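Long-range contact in 3-hydroxyisobutyryl-CoA hydrolase (Mycobacterium thermoresistibile, PDB 4HDT), which probably hydrolyses 3-hydroxyisobutyryl-CoA to 3-hydroxyisobutyrate and free coenzyme A, as a zinc-binding member of the crotonase-like family: residues 265-270 against 333-338. Sequence-based numbering, arbitrary orientation.
Sequences SPIALS and ADVEAY
Apolar contacts join the first turn of helix 266-279 to segment 333-338, on the short helix 332-336. I267 carries most of the contact. Its chi1 of -171° places CG1 anti to the backbone N, and chi2 of 60° sets where CD1 goes. The side chain meets Y338 tip to tip: I267 CG1 lies 3.5 Å from Y338 CE1, at an oblique approach to the ring. I267 CG2 sits near the phenol oxygen, 3.7 Å from Y338 OH. I267 CD1 ends 4.0 Å from D334 CB, and the two side chains cross at about a right angle. One turn on, S270 CB touches V335 CG2 at 3.7 Å.

Hydrogen bonds act within 265-270. S265 is the N-cap: its OG accepts from A268 N at 3.1 Å, and D304 also bonds this oxygen. S270 OG donates to P266 O at 2.8 Å, from above the carbonyl plane. P266 O also accepts from S270 N, so two donors grip it. The S270 hydroxyl is thus tied to its own helix, while its CB serves the contact.

Residues A298 and S299 of helix 285-299 also touch Y338. No hydrogen bond crosses between the segments. Between 265-270 and 333-338 the contact is therefore apolar, centred on the buried I267 and Y338, away from the zinc sites. The E336-R278 salt bridge gives the same two helices a polar link.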
ATOM      1  N   SER A 265     -16.803  -3.270  -3.226  1.00 13.05           N
ATOM      2  CA  SER A 265     -17.262  -4.628  -2.987  1.00 13.23           C
ATOM      3  C   SER A 265     -17.742  -4.809  -1.558  1.00 13.44           C
ATOM      4  O   SER A 265     -16.936  -4.573  -0.633  1.00 12.90           O
ATOM      5  CB  SER A 265     -16.100  -5.604  -3.278  1.00 12.86           C
ATOM      6  OG  SER A 265     -16.277  -6.851  -2.657  1.00 13.04           O
ATOM      7  N   PRO A 266     -19.010  -5.251  -1.339  1.00 14.04           N
ATOM      8  CA  PRO A 266     -19.459  -5.484   0.060  1.00 14.17           C
ATOM      9  C   PRO A 266     -18.600  -6.446   0.876  1.00 13.97           C
ATOM     10  O   PRO A 266     -18.211  -6.120   1.991  1.00 13.51           O
ATOM     11  CB  PRO A 266     -20.893  -5.991  -0.107  1.00 15.31           C
ATOM     12  CG  PRO A 266     -21.361  -5.245  -1.333  1.00 15.46           C
ATOM     13  CD  PRO A 266     -20.159  -5.264  -2.266  1.00 14.78           C
ATOM     14  N   ILE A 267     -18.218  -7.589   0.294  1.00 13.79           N
ATOM     15  CA  ILE A 267     -17.406  -8.538   1.042  1.00 13.77           C
ATOM     16  C   ILE A 267     -16.005  -7.963   1.285  1.00 12.84           C
ATOM     17  O   ILE A 267     -15.502  -8.034   2.401  1.00 12.54           O
ATOM     18  CB  ILE A 267     -17.363  -9.942   0.401  1.00 14.28           C
ATOM     19  CG1 ILE A 267     -16.689 -10.955   1.332  1.00 14.59           C
ATOM     20  CG2 ILE A 267     -16.659  -9.900  -0.951  1.00 14.00           C
ATOM     21  CD1 ILE A 267     -17.359 -11.132   2.674  1.00 15.38           C
ATOM     22  N   ALA A 268     -15.428  -7.303   0.293  1.00 12.24           N
ATOM     23  CA  ALA A 268     -14.085  -6.717   0.484  1.00 11.48           C
ATOM     24  C   ALA A 268     -14.087  -5.610   1.572  1.00 11.00           C
ATOM     25  O   ALA A 268     -13.187  -5.551   2.388  1.00 10.61           O
ATOM     26  CB  ALA A 268     -13.525  -6.198  -0.818  1.00 11.40           C
ATOM     27  N   LEU A 269     -15.110  -4.777   1.559  1.00 11.13           N
ATOM     28  CA  LEU A 269     -15.288  -3.729   2.574  1.00 10.86           C
ATOM     29  C   LEU A 269     -15.331  -4.363   3.951  1.00 11.17           C
ATOM     30  O   LEU A 269     -14.652  -3.892   4.862  1.00 10.63           O
ATOM     31  CB  LEU A 269     -16.591  -2.939   2.377  1.00 11.21           C
ATOM     32  CG  LEU A 269     -16.549  -1.924   1.239  1.00 11.03           C
ATOM     33  CD1 LEU A 269     -17.986  -1.534   0.850  1.00 11.74           C
ATOM     34  CD2 LEU A 269     -15.640  -0.729   1.542  1.00 10.48           C
ATOM     35  N   SER A 270     -16.122  -5.425   4.076  1.00 11.89           N
ATOM     36  CA  SER A 270     -16.352  -6.086   5.368  1.00 12.52           C
ATOM     37  C   SER A 270     -15.070  -6.732   5.876  1.00 12.40           C
ATOM     38  O   SER A 270     -14.750  -6.672   7.061  1.00 12.44           O
ATOM     39  CB  SER A 270     -17.471  -7.111   5.249  1.00 13.47           C
ATOM     40  OG  SER A 270     -18.667  -6.518   4.746  1.00 13.86           O
ATOM     41  N   ALA A 333     -19.813 -15.423   9.052  1.00 25.02           N
ATOM     42  CA  ALA A 333     -19.030 -16.560   8.547  1.00 24.56           C
ATOM     43  C   ALA A 333     -18.363 -16.229   7.226  1.00 23.18           C
ATOM     44  O   ALA A 333     -17.259 -16.684   6.975  1.00 21.90           O
ATOM     45  CB  ALA A 333     -19.889 -17.810   8.386  1.00 26.06           C
ATOM     46  N   ASP A 334     -19.052 -15.473   6.368  1.00 22.54           N
ATOM     47  CA  ASP A 334     -18.461 -15.041   5.097  1.00 21.88           C
ATOM     48  C   ASP A 334     -17.145 -14.277   5.346  1.00 20.37           C
ATOM     49  O   ASP A 334     -16.142 -14.504   4.660  1.00 19.87           O
ATOM     50  CB  ASP A 334     -19.390 -14.113   4.309  1.00 22.13           C
ATOM     51  CG  ASP A 334     -20.614 -14.817   3.722  1.00 23.39           C
ATOM     52  OD1 ASP A 334     -20.605 -16.051   3.502  1.00 23.85           O
ATOM     53  OD2 ASP A 334     -21.603 -14.096   3.477  1.00 23.20           O
ATOM     54  N   VAL A 335     -17.173 -13.352   6.306  1.00 19.35           N
ATOM     55  CA  VAL A 335     -15.970 -12.575   6.678  1.00 18.51           C
ATOM     56  C   VAL A 335     -14.927 -13.477   7.313  1.00 19.12           C
ATOM     57  O   VAL A 335     -13.742 -13.469   6.923  1.00 17.86           O
ATOM     58  CB  VAL A 335     -16.324 -11.417   7.657  1.00 18.32           C
ATOM     59  CG1 VAL A 335     -15.067 -10.746   8.212  1.00 17.56           C
ATOM     60  CG2 VAL A 335     -17.235 -10.419   6.975  1.00 18.46           C
ATOM     61  N   GLU A 336     -15.367 -14.305   8.262  1.00 20.02           N
ATOM     62  CA  GLU A 336     -14.440 -15.191   8.959  1.00 20.94           C
ATOM     63  C   GLU A 336     -13.700 -16.122   8.018  1.00 19.94           C
ATOM     64  O   GLU A 336     -12.536 -16.463   8.273  1.00 19.52           O
ATOM     65  CB  GLU A 336     -15.180 -15.971  10.069  1.00 23.44           C
ATOM     66  CG  GLU A 336     -14.376 -17.028  10.788  1.00 26.07           C
ATOM     67  CD  GLU A 336     -13.172 -16.499  11.564  1.00 27.08           C
ATOM     68  OE1 GLU A 336     -13.124 -15.306  11.921  1.00 28.71           O
ATOM     69  OE2 GLU A 336     -12.261 -17.314  11.819  1.00 30.00           O
ATOM     70  N   ALA A 337     -14.341 -16.512   6.927  1.00 19.31           N
ATOM     71  CA  ALA A 337     -13.701 -17.412   5.931  1.00 19.15           C
ATOM     72  C   ALA A 337     -12.397 -16.847   5.356  1.00 17.77           C
ATOM     73  O   ALA A 337     -11.518 -17.602   4.977  1.00 18.00           O
ATOM     74  CB  ALA A 337     -14.672 -17.709   4.807  1.00 19.71           C
ATOM     75  N   TYR A 338     -12.250 -15.529   5.305  1.00 16.50           N
ATOM     76  CA  TYR A 338     -11.040 -14.929   4.752  1.00 15.18           C
ATOM     77  C   TYR A 338      -9.836 -15.045   5.668  1.00 15.10           C
ATOM     78  O   TYR A 338      -8.707 -14.866   5.232  1.00 14.64           O
ATOM     79  CB  TYR A 338     -11.262 -13.474   4.388  1.00 14.27           C
ATOM     80  CG  TYR A 338     -12.004 -13.248   3.089  1.00 13.95           C
ATOM     81  CD1 TYR A 338     -13.372 -13.477   2.993  1.00 14.64           C
ATOM     82  CD2 TYR A 338     -11.347 -12.711   2.002  1.00 13.35           C
ATOM     83  CE1 TYR A 338     -14.060 -13.236   1.801  1.00 14.71           C
ATOM     84  CE2 TYR A 338     -12.017 -12.428   0.818  1.00 13.49           C
ATOM     85  CZ  TYR A 338     -13.368 -12.692   0.718  1.00 14.00           C
ATOM     86  OH  TYR A 338     -14.015 -12.387  -0.453  1.00 14.22           O
TER